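Hypothetical protein (Bacteroides ovatus, PDB 4EPS) is probably a component of the fimbrium tip, part of the filamentous surface appendages that mediate cell adhesion and biofilm formation. Local coordinates at residues P167-F173 and P186-S191; I172-A176 and H266-V270; M181-Y187 and P329-H333; N302-S306 and D322-R326. All blocks are in the same frame, centred on the assembly; numbering follows the deposited sequence. Where two conformers were deposited one is given.

Contact 1: residues P167-F173 and P186-S191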
# COMPACT_ATOMS: atom_id res chain seq x y z
N PRO A 167 -2.32 12.23 -20.51
CA PRO A 167 -2.15 11.65 -19.17
C PRO A 167 -2.28 10.11 -19.20
O PRO A 167 -3.02 9.54 -20.00
CB PRO A 167 -3.29 12.26 -18.35
CG PRO A 167 -4.27 12.77 -19.32
CD PRO A 167 -3.54 13.08 -20.59
N SER A 168 -1.46 9.45 -18.40
CA SER A 168 -1.49 7.99 -18.26
C SER A 168 -1.15 7.65 -16.82
O SER A 168 -0.53 8.47 -16.13
CB SER A 168 -0.56 7.29 -19.25
OG SER A 168 0.80 7.65 -19.08
N THR A 169 -1.59 6.49 -16.34
CA THR A 169 -1.35 6.12 -14.95
C THR A 169 -0.86 4.69 -14.82
O THR A 169 -1.58 3.76 -15.17
CB THR A 169 -2.62 6.30 -14.11
OG1 THR A 169 -3.09 7.63 -14.25
CG2 THR A 169 -2.39 5.99 -12.58
N ARG A 170 0.35 4.52 -14.33
CA ARG A 170 0.82 3.18 -14.03
C ARG A 170 0.20 2.75 -12.69
O ARG A 170 0.22 3.53 -11.73
CB ARG A 170 2.35 3.11 -13.98
CG ARG A 170 2.83 1.78 -13.41
CD ARG A 170 4.30 1.77 -13.16
NE ARG A 170 4.74 0.41 -12.82
CZ ARG A 170 5.98 0.11 -12.46
NH1 ARG A 170 6.90 1.06 -12.35
NH2 ARG A 170 6.30 -1.14 -12.17
N TYR A 171 -0.38 1.55 -12.64
CA TYR A 171 -0.88 0.98 -11.39
C TYR A 171 0.09 -0.07 -10.91
O TYR A 171 0.41 -0.99 -11.65
CB TYR A 171 -2.28 0.34 -11.57
CG TYR A 171 -3.40 1.33 -11.62
CD1 TYR A 171 -3.66 2.06 -12.77
CD2 TYR A 171 -4.21 1.56 -10.50
CE1 TYR A 171 -4.68 3.01 -12.81
CE2 TYR A 171 -5.23 2.50 -10.54
CZ TYR A 171 -5.47 3.21 -11.70
OH TYR A 171 -6.46 4.16 -11.78
N ILE A 172 0.59 0.09 -9.70
CA ILE A 172 1.38 -0.96 -9.05
C ILE A 172 0.35 -1.67 -8.17
O ILE A 172 -0.03 -1.16 -7.12
CB ILE A 172 2.59 -0.40 -8.27
CG1 ILE A 172 3.60 0.31 -9.25
CG2 ILE A 172 3.29 -1.50 -7.44
CD1 ILE A 172 4.47 1.40 -8.58
N PHE A 173 -0.16 -2.81 -8.63
CA PHE A 173 -1.16 -3.56 -7.87
C PHE A 173 -0.50 -4.33 -6.76
O PHE A 173 0.54 -4.97 -6.98
CB PHE A 173 -1.95 -4.50 -8.78
CG PHE A 173 -2.83 -3.76 -9.76
CD1 PHE A 173 -3.77 -2.84 -9.31
CD2 PHE A 173 -2.74 -4.01 -11.12
CE1 PHE A 173 -4.61 -2.19 -10.21
CE2 PHE A 173 -3.60 -3.38 -12.02
CZ PHE A 173 -4.53 -2.48 -11.56
N PRO A 186 5.18 -2.88 -16.80
CA PRO A 186 4.24 -2.01 -16.08
C PRO A 186 2.82 -2.06 -16.64
O PRO A 186 2.59 -2.20 -17.85
CB PRO A 186 4.86 -0.61 -16.27
CG PRO A 186 6.33 -0.87 -16.40
CD PRO A 186 6.37 -2.13 -17.26
N TYR A 187 1.86 -2.01 -15.72
CA TYR A 187 0.44 -1.95 -16.05
C TYR A 187 0.10 -0.49 -16.16
O TYR A 187 0.23 0.21 -15.16
CB TYR A 187 -0.40 -2.64 -14.94
CG TYR A 187 -1.88 -2.58 -15.23
CD1 TYR A 187 -2.64 -1.46 -14.88
CD2 TYR A 187 -2.53 -3.64 -15.87
CE1 TYR A 187 -4.00 -1.40 -15.14
CE2 TYR A 187 -3.90 -3.58 -16.15
CZ TYR A 187 -4.63 -2.46 -15.78
OH TYR A 187 -5.96 -2.42 -16.07
N VAL A 188 -0.34 -0.01 -17.34
CA VAL A 188 -0.59 1.42 -17.52
C VAL A 188 -1.95 1.69 -18.11
O VAL A 188 -2.27 1.21 -19.19
CB VAL A 188 0.53 2.09 -18.40
CG1 VAL A 188 0.32 3.61 -18.49
CG2 VAL A 188 1.94 1.78 -17.87
N ALA A 189 -2.73 2.50 -17.41
CA ALA A 189 -4.04 2.98 -17.88
C ALA A 189 -3.77 4.17 -18.83
O ALA A 189 -3.10 5.11 -18.42
CB ALA A 189 -4.89 3.43 -16.69
N MSE A 190 -4.21 4.09 -20.07
CA MSE A 190 -3.95 5.14 -21.07
C MSE A 190 -5.24 5.71 -21.60
O MSE A 190 -6.26 5.03 -21.62
CB MSE A 190 -3.12 4.54 -22.21
CG MSE A 190 -1.70 4.22 -21.77
SE MSE A 190 -0.76 3.22 -23.08
CE MSE A 190 -1.53 1.33 -22.73
N SER A 191 -5.18 6.96 -22.06
CA SER A 191 -6.34 7.70 -22.54
C SER A 191 -7.09 6.96 -23.64
O SER A 191 -6.47 6.35 -24.52
CB SER A 191 -5.93 9.09 -23.05
OG SER A 191 -5.46 9.88 -21.96
O HOH W 1 -2.66 8.17 -22.27
O HOH W 2 2.69 -1.68 -13.01
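Arg170 and Val188 form a non-hydrogen-bonded pair where strands 168-173 and 187-190 run antiparallel, and the arginine shows how an extended side chain can cross the residue that precedes its neighbour strand. Its CB approaches Val188 CG2, 4.1 Å away, and its CG lies 3.5 Å from Tyr187 O. With CG anti to the backbone N (chi1 169°) and the chain straight as far as NE, CD and NE then pass Pro186 CB, 3.6 Å from NE. The guanidinium ends between Pro186 CG over one face and Ile172 CG1 over the other. In its plane, NE donates to a water that also accepts from Tyr187 N and donates to Tyr171 O. NH1 and NH2 make long, weak ion pairs with Glu263 and Glu183.

Thr169 and Ala189 are joined by two backbone bonds, Thr169 N to Ala189 O (2.9 Å) and Ala189 N to Thr169 O (2.8 Å). In this fimbrillin-like region strand 148-174 also pairs with 261-267, Ser168 and Arg170 bonding to Lys262. On the face of Thr169, Phe173 turns its edge to the Tyr187 ring, the planes 58° apart. The chemistry is thus divided: aromatic packing on one face, on the other an arginine sandwiched between aliphatic carbons, water-bridged and only weakly paired with carboxylates.

Contact 2: residues I172-A176 and H266-V270. With SO4 (sulfate ion), chain F.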
# COMPACT_ATOMS: atom_id res chain seq x y z
N ILE A 172 0.59 0.09 -9.70
CA ILE A 172 1.38 -0.96 -9.05
C ILE A 172 0.35 -1.67 -8.17
O ILE A 172 -0.03 -1.16 -7.12
CB ILE A 172 2.59 -0.40 -8.27
CG1 ILE A 172 3.60 0.31 -9.25
CG2 ILE A 172 3.29 -1.50 -7.44
CD1 ILE A 172 4.47 1.40 -8.58
N PHE A 173 -0.16 -2.81 -8.63
CA PHE A 173 -1.16 -3.56 -7.87
C PHE A 173 -0.50 -4.33 -6.76
O PHE A 173 0.54 -4.97 -6.98
CB PHE A 173 -1.95 -4.50 -8.78
CG PHE A 173 -2.83 -3.76 -9.76
CD1 PHE A 173 -3.77 -2.84 -9.31
CD2 PHE A 173 -2.74 -4.01 -11.12
CE1 PHE A 173 -4.61 -2.19 -10.21
CE2 PHE A 173 -3.60 -3.38 -12.02
CZ PHE A 173 -4.53 -2.48 -11.56
N THR A 174 -1.07 -4.22 -5.54
CA THR A 174 -0.51 -4.86 -4.36
C THR A 174 -1.55 -5.71 -3.63
O THR A 174 -2.74 -5.63 -3.93
CB THR A 174 0.02 -3.80 -3.37
OG1 THR A 174 -1.09 -3.11 -2.78
CG2 THR A 174 1.04 -2.83 -3.99
N ASP A 175 -1.09 -6.48 -2.65
CA ASP A 175 -1.94 -7.21 -1.73
C ASP A 175 -2.22 -6.21 -0.60
O ASP A 175 -1.77 -5.05 -0.68
CB ASP A 175 -1.26 -8.52 -1.24
CG ASP A 175 -0.01 -8.37 -0.37
OD1 ASP A 175 0.36 -7.20 -0.03
OD2 ASP A 175 0.63 -9.41 -0.06
N ALA A 176 -2.91 -6.64 0.46
CA ALA A 176 -3.28 -5.78 1.59
C ALA A 176 -2.08 -5.27 2.37
O ALA A 176 -2.18 -4.24 3.04
CB ALA A 176 -4.22 -6.54 2.53
N HIS A 266 -2.17 0.42 -5.72
CA HIS A 266 -3.55 0.07 -5.44
C HIS A 266 -3.68 -1.35 -4.95
O HIS A 266 -3.21 -2.28 -5.60
CB HIS A 266 -4.43 0.27 -6.71
CG HIS A 266 -5.87 -0.12 -6.50
ND1 HIS A 266 -6.74 0.69 -5.77
CD2 HIS A 266 -6.53 -1.25 -6.86
CE1 HIS A 266 -7.90 0.03 -5.72
NE2 HIS A 266 -7.82 -1.15 -6.36
N HIS A 267 -4.36 -1.52 -3.82
CA HIS A 267 -4.69 -2.87 -3.30
C HIS A 267 -5.78 -3.47 -4.18
O HIS A 267 -6.95 -3.08 -4.09
CB HIS A 267 -5.15 -2.81 -1.83
CG HIS A 267 -5.57 -4.16 -1.27
ND1 HIS A 267 -6.35 -4.25 -0.14
CD2 HIS A 267 -5.25 -5.42 -1.69
CE1 HIS A 267 -6.53 -5.55 0.09
NE2 HIS A 267 -5.89 -6.30 -0.82
N LEU A 268 -5.39 -4.40 -5.07
CA LEU A 268 -6.33 -4.97 -6.04
C LEU A 268 -7.21 -6.03 -5.35
O LEU A 268 -6.72 -7.01 -4.80
CB LEU A 268 -5.55 -5.57 -7.24
CG LEU A 268 -6.39 -6.15 -8.42
CD1 LEU A 268 -7.29 -5.05 -9.07
CD2 LEU A 268 -5.45 -6.76 -9.48
N GLN A 269 -8.53 -5.85 -5.41
CA GLN A 269 -9.46 -6.78 -4.76
C GLN A 269 -10.63 -7.14 -5.64
O GLN A 269 -11.08 -6.33 -6.45
CB GLN A 269 -10.03 -6.14 -3.47
CG GLN A 269 -8.95 -5.88 -2.40
CD GLN A 269 -9.57 -5.36 -1.15
OE1 GLN A 269 -9.94 -4.17 -1.03
NE2 GLN A 269 -9.76 -6.24 -0.22
N VAL A 270 -11.21 -8.32 -5.39
CA VAL A 270 -12.47 -8.70 -6.03
C VAL A 270 -13.51 -7.62 -5.65
O VAL A 270 -13.57 -7.20 -4.49
CB VAL A 270 -12.92 -10.12 -5.55
CG1 VAL A 270 -14.36 -10.43 -6.00
CG2 VAL A 270 -11.92 -11.20 -6.02
S SO4 F . -5.45 -9.69 0.38
O1 SO4 F . -6.66 -8.89 0.28
O2 SO4 F . -5.17 -9.88 1.80
O3 SO4 F . -5.71 -10.97 -0.24
O4 SO4 F . -4.32 -9.05 -0.19
O HOH W 3 -4.63 -8.29 -3.79
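The backbones of 172-174 and 266-267 run parallel, with Phe173 opposite His266 and Thr174 opposite His267, joined by His266 N to Ile172 O (3.0 Å) and Thr174 N to His266 O (2.9 Å); beyond the strand end, Leu268 N continues the pattern to Thr174 O. Leu268 lays CD2 over a face of the Phe173 ring, 4.2 Å from its centroid, as a CH-pi contact. His266 O lies at the edge of that ring, in its plane, while the His266 imidazole brings CD2 to 4.0 Å from Phe173 CE1.

His267 turns the other way. A chi1 of 177° swings its ring away from the backbone N and across the turn at Asp175 and Ala176, where Ala176 N sits over one face and Gln269 CG over the opposite one. Ala176 CB is 3.5 Å from His267 CE1. A sulfate ion, probably from the crystallisation liquor, closes the end: its O1 accepts from His267 NE2 at 2.9 Å, and its O4 accepts from Ala176 N at 2.9 Å and more weakly from NE2. Ser282 and Asn284 of the second subunit hold the same ion, His267 ND1 bonds to His267 ND1 of that subunit, and His266 ND1 bonds to its Glu177. The arrangement is that of a parallel strand pair within the mixed beta structure of a fimbrillin-like protein, ending at a subunit interface where a sulfate is bound in the crystal.

Contact 3: residues M181-Y187 and P329-H333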
# COMPACT_ATOMS: atom_id res chain seq x y z
N MSE A 181 2.31 -7.20 -6.69
CA MSE A 181 2.11 -8.51 -7.28
C MSE A 181 3.11 -8.67 -8.47
O MSE A 181 3.54 -7.68 -9.07
CB MSE A 181 0.63 -8.78 -7.63
CG MSE A 181 0.07 -8.10 -8.83
SE MSE A 181 -1.94 -8.33 -8.67
CE MSE A 181 -2.15 -10.28 -8.95
N PRO A 182 3.59 -9.91 -8.72
CA PRO A 182 4.56 -10.09 -9.82
C PRO A 182 3.95 -9.69 -11.15
O PRO A 182 2.75 -9.85 -11.34
CB PRO A 182 4.87 -11.59 -9.78
CG PRO A 182 4.35 -12.08 -8.48
CD PRO A 182 3.22 -11.19 -8.10
N GLU A 183 4.75 -9.14 -12.06
CA GLU A 183 4.26 -8.81 -13.40
C GLU A 183 5.42 -8.82 -14.39
O GLU A 183 6.57 -8.78 -13.97
CB GLU A 183 3.47 -7.50 -13.43
CG GLU A 183 4.31 -6.25 -13.25
CD GLU A 183 3.52 -4.97 -13.08
OE1 GLU A 183 2.27 -4.98 -13.18
OE2 GLU A 183 4.18 -3.94 -12.80
N GLU A 184 5.10 -8.85 -15.69
CA GLU A 184 6.11 -8.88 -16.76
C GLU A 184 6.53 -7.48 -17.18
O GLU A 184 7.70 -7.26 -17.50
CB GLU A 184 5.57 -9.65 -17.97
CG GLU A 184 5.34 -11.13 -17.70
CD GLU A 184 6.56 -11.94 -17.29
OE1 GLU A 184 7.61 -11.84 -17.96
OE2 GLU A 184 6.45 -12.70 -16.30
N THR A 185 5.59 -6.53 -17.18
CA THR A 185 5.86 -5.16 -17.61
C THR A 185 4.92 -4.21 -16.86
O THR A 185 3.89 -4.70 -16.36
CB THR A 185 5.67 -5.10 -19.17
OG1 THR A 185 6.31 -3.96 -19.73
CG2 THR A 185 4.22 -5.12 -19.60
N PRO A 186 5.18 -2.88 -16.80
CA PRO A 186 4.24 -2.01 -16.08
C PRO A 186 2.82 -2.06 -16.64
O PRO A 186 2.59 -2.20 -17.85
CB PRO A 186 4.86 -0.61 -16.27
CG PRO A 186 6.33 -0.87 -16.40
CD PRO A 186 6.37 -2.13 -17.26
N TYR A 187 1.86 -2.01 -15.72
CA TYR A 187 0.44 -1.95 -16.05
C TYR A 187 0.10 -0.49 -16.16
O TYR A 187 0.23 0.21 -15.16
CB TYR A 187 -0.40 -2.64 -14.94
CG TYR A 187 -1.88 -2.58 -15.23
CD1 TYR A 187 -2.64 -1.46 -14.88
CD2 TYR A 187 -2.53 -3.64 -15.87
CE1 TYR A 187 -4.00 -1.40 -15.14
CE2 TYR A 187 -3.90 -3.58 -16.15
CZ TYR A 187 -4.63 -2.46 -15.78
OH TYR A 187 -5.96 -2.42 -16.07
N PRO A 329 0.91 -11.95 -22.62
CA PRO A 329 1.78 -12.31 -21.47
C PRO A 329 1.75 -11.33 -20.31
O PRO A 329 2.19 -11.67 -19.22
CB PRO A 329 3.19 -12.36 -22.09
CG PRO A 329 3.09 -11.48 -23.31
CD PRO A 329 1.73 -11.77 -23.85
N ASN A 330 1.25 -10.12 -20.55
CA ASN A 330 1.22 -9.11 -19.50
C ASN A 330 -0.07 -9.22 -18.64
O ASN A 330 -0.14 -8.61 -17.58
CB ASN A 330 1.38 -7.71 -20.11
CG ASN A 330 2.54 -7.60 -21.11
OD1 ASN A 330 3.62 -8.19 -20.93
ND2 ASN A 330 2.36 -6.82 -22.16
N CYS A 331 -1.06 -10.04 -19.05
CA CYS A 331 -2.33 -10.16 -18.29
C CYS A 331 -2.22 -11.17 -17.15
O CYS A 331 -2.75 -12.27 -17.20
CB CYS A 331 -3.47 -10.49 -19.26
SG CYS A 331 -3.83 -9.15 -20.43
N VAL A 332 -1.51 -10.77 -16.09
CA VAL A 332 -1.19 -11.63 -14.93
C VAL A 332 -1.77 -11.06 -13.63
O VAL A 332 -1.37 -11.48 -12.56
CB VAL A 332 0.37 -11.74 -14.82
CG1 VAL A 332 0.96 -12.42 -16.08
CG2 VAL A 332 1.03 -10.36 -14.60
N HIS A 333 -2.71 -10.09 -13.73
CA HIS A 333 -3.26 -9.43 -12.54
C HIS A 333 -4.62 -9.97 -12.11
O HIS A 333 -4.92 -9.99 -10.91
CB HIS A 333 -3.38 -7.91 -12.79
CG HIS A 333 -2.08 -7.31 -13.24
ND1 HIS A 333 -1.82 -7.10 -14.58
CD2 HIS A 333 -0.99 -6.97 -12.52
CE1 HIS A 333 -0.59 -6.60 -14.63
NE2 HIS A 333 -0.06 -6.51 -13.41
O HOH W 4 0.82 -11.73 -11.05
O HOH W 5 2.54 -7.54 -16.90
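A histidine-carboxylate hydrogen bond joins two irregular loops here: His333 NE2 donates to Glu183 OE1 at 2.8 Å, in a fairly straight bond. The acceptor lies close to the imidazole plane and uses its anti lone pair, while the carboxylate stands almost perpendicular to the ring (86°). Glu183 CG sits between its backbone N and carbonyl carbon (chi1 71°), and the extended chain beyond it brings OE1 to the histidine. Met181 comes to another part of the imidazole edge, its CG 4.0 Å from His333 CD2, and its CE rests 3.4 Å from His333 O. Tyr187 turns an edge to the face of the His333 ring, the planes 77° apart.

Segment 181-187 belongs to the connection between strands 148-174 and 187-190, whereas 329-333 leads into strand 334-338, so the histidine joins the fimbrillin-like region to the sheet that follows. Its ND1 bonds to the C-terminal carboxylate of Phe510. A leucine at His333 would probably leave the Glu183 and Phe510 carboxylates without their imidazole partner, and Glu183, which keeps a long, weak pairing with Arg170, freer to turn. Val332 CG2 packs against Glu183 CA at 3.8 Å, and one water donates to both Pro182 O and Val332 O.

Contact 4: residues N302-S306 and D322-R326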
# COMPACT_ATOMS: atom_id res chain seq x y z
N ASN A 302 -2.67 -14.49 -11.20
CA ASN A 302 -2.24 -14.78 -12.57
C ASN A 302 -3.18 -15.89 -13.08
O ASN A 302 -3.14 -16.99 -12.52
CB ASN A 302 -0.75 -15.21 -12.57
CG ASN A 302 -0.19 -15.48 -13.94
OD1 ASN A 302 -0.90 -15.89 -14.85
ND2 ASN A 302 1.12 -15.30 -14.12
N PRO A 303 -4.01 -15.64 -14.14
CA PRO A 303 -4.98 -16.67 -14.56
C PRO A 303 -4.48 -17.60 -15.67
O PRO A 303 -5.29 -18.34 -16.25
CB PRO A 303 -6.15 -15.84 -15.07
CG PRO A 303 -5.47 -14.61 -15.68
CD PRO A 303 -4.19 -14.39 -14.91
N MSE A 304 -3.18 -17.55 -15.99
CA MSE A 304 -2.65 -18.42 -17.03
C MSE A 304 -2.68 -19.87 -16.56
O MSE A 304 -2.26 -20.16 -15.43
CB MSE A 304 -1.25 -18.00 -17.46
CG MSE A 304 -1.29 -16.82 -18.38
SE MSE A 304 0.32 -15.80 -18.29
CE MSE A 304 -0.31 -14.23 -19.16
N PRO A 305 -3.23 -20.79 -17.39
CA PRO A 305 -3.34 -22.19 -16.92
C PRO A 305 -1.97 -22.87 -16.67
O PRO A 305 -1.87 -23.69 -15.75
CB PRO A 305 -4.12 -22.89 -18.05
CG PRO A 305 -3.95 -22.05 -19.24
CD PRO A 305 -3.79 -20.63 -18.75
N SER A 306 -0.93 -22.49 -17.41
CA SER A 306 0.41 -23.09 -17.18
C SER A 306 1.02 -22.60 -15.85
O SER A 306 1.98 -23.19 -15.36
CB SER A 306 1.35 -22.81 -18.35
OG SER A 306 1.60 -21.43 -18.53
N ASP A 322 -0.31 -22.94 -23.86
CA ASP A 322 -0.95 -21.83 -23.13
C ASP A 322 -1.12 -20.61 -24.06
O ASP A 322 -0.23 -19.77 -24.18
CB ASP A 322 -0.17 -21.45 -21.84
CG ASP A 322 -0.92 -20.54 -20.86
OD1 ASP A 322 -1.80 -19.76 -21.30
OD2 ASP A 322 -0.53 -20.51 -19.66
N ALA A 323 -2.30 -20.52 -24.70
CA ALA A 323 -2.65 -19.45 -25.65
C ALA A 323 -2.69 -18.08 -24.98
O ALA A 323 -2.35 -17.09 -25.63
CB ALA A 323 -4.00 -19.76 -26.29
N LEU A 324 -3.13 -18.01 -23.71
CA LEU A 324 -3.19 -16.75 -22.96
C LEU A 324 -1.78 -16.20 -22.72
O LEU A 324 -1.56 -15.01 -22.91
CB LEU A 324 -3.94 -16.97 -21.62
CG LEU A 324 -4.08 -15.76 -20.66
CD1 LEU A 324 -4.62 -14.52 -21.37
CD2 LEU A 324 -4.99 -16.12 -19.46
N LEU A 325 -0.84 -17.06 -22.27
CA LEU A 325 0.56 -16.66 -22.02
C LEU A 325 1.20 -16.20 -23.33
O LEU A 325 1.90 -15.19 -23.36
CB LEU A 325 1.35 -17.85 -21.42
CG LEU A 325 2.89 -17.70 -21.27
CD1 LEU A 325 3.26 -16.52 -20.35
CD2 LEU A 325 3.50 -18.97 -20.70
N ARG A 326 0.91 -16.91 -24.42
CA ARG A 326 1.47 -16.59 -25.73
C ARG A 326 0.93 -15.24 -26.29
O ARG A 326 1.72 -14.41 -26.74
CB ARG A 326 1.15 -17.75 -26.68
CG ARG A 326 1.81 -17.70 -28.04
CD ARG A 326 1.75 -19.08 -28.68
NE ARG A 326 0.37 -19.52 -28.90
CZ ARG A 326 -0.12 -20.68 -28.48
NH1 ARG A 326 0.63 -21.53 -27.80
NH2 ARG A 326 -1.38 -21.00 -28.75
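Asp322 takes two bonds from Ser306 on a single oxygen: OD2 accepts from the hydroxyl OG at 2.6 Å and from the backbone N at 3.0 Å. The hydroxyl uses the anti lone pair, whereas the amide comes from above the carboxylate plane, 45° out of it. The other oxygen, OD1, caps its own helix, accepting from Leu325 N at 3.0 Å. One carboxylate, the N-cap of helix 323-327, thereby also binds the first turn of helix 305-308, and the amides of both helix starts would be expected to favour its negative charge. An asparagine in its place would probably weaken the link, because an amide group has only one acceptor oxygen for the Ser306 and Leu325 donors, and the two helix starts would be less firmly coupled.

Pro305 approaches the same carboxylate, its CD 3.3 Å from Asp322 OD1. Farther out the contact becomes apolar. In one of its two conformers, the extended chain of selenomethionine Met304 crosses both leucines at about a right angle, CG meeting Leu324 CG at 3.8 Å and SE meeting Leu325 CD1 at 3.7 Å. Pro303 CG adds a contact to Leu324 CD2. Before helix 305-308, Asn302 OD1 accepts from Met304 N, forming an Asx turn. Around the pair, Leu324 also packs on Tyr390 of helix 389-403, Pro305 touches Leu388, and Met304 meets Val332 in the loop leading to strand 334-338.

Overall arrangement
From the N terminus, strand 148-174 supplies the first segments of contacts 1 and 2. Contact 1 closes the short loop back to strand 187-190; contact 2 closes a much longer excursion that returns on strand 261-267 in parallel. Contact 3 starts in the short loop of contact 1, so its span crosses those of contacts 1 and 2, and it reaches forward to the approach of strand 334-338. Contact 4 lies wholly within that span, joining the starts of two short helices. Phe173 and Tyr187 bring contacts 1, 2 and 3 together, and Pro303 against Cys331 and Asn302 against Val332 link contacts 3 and 4. The series runs from the fimbrillin-like strands to the helices beyond.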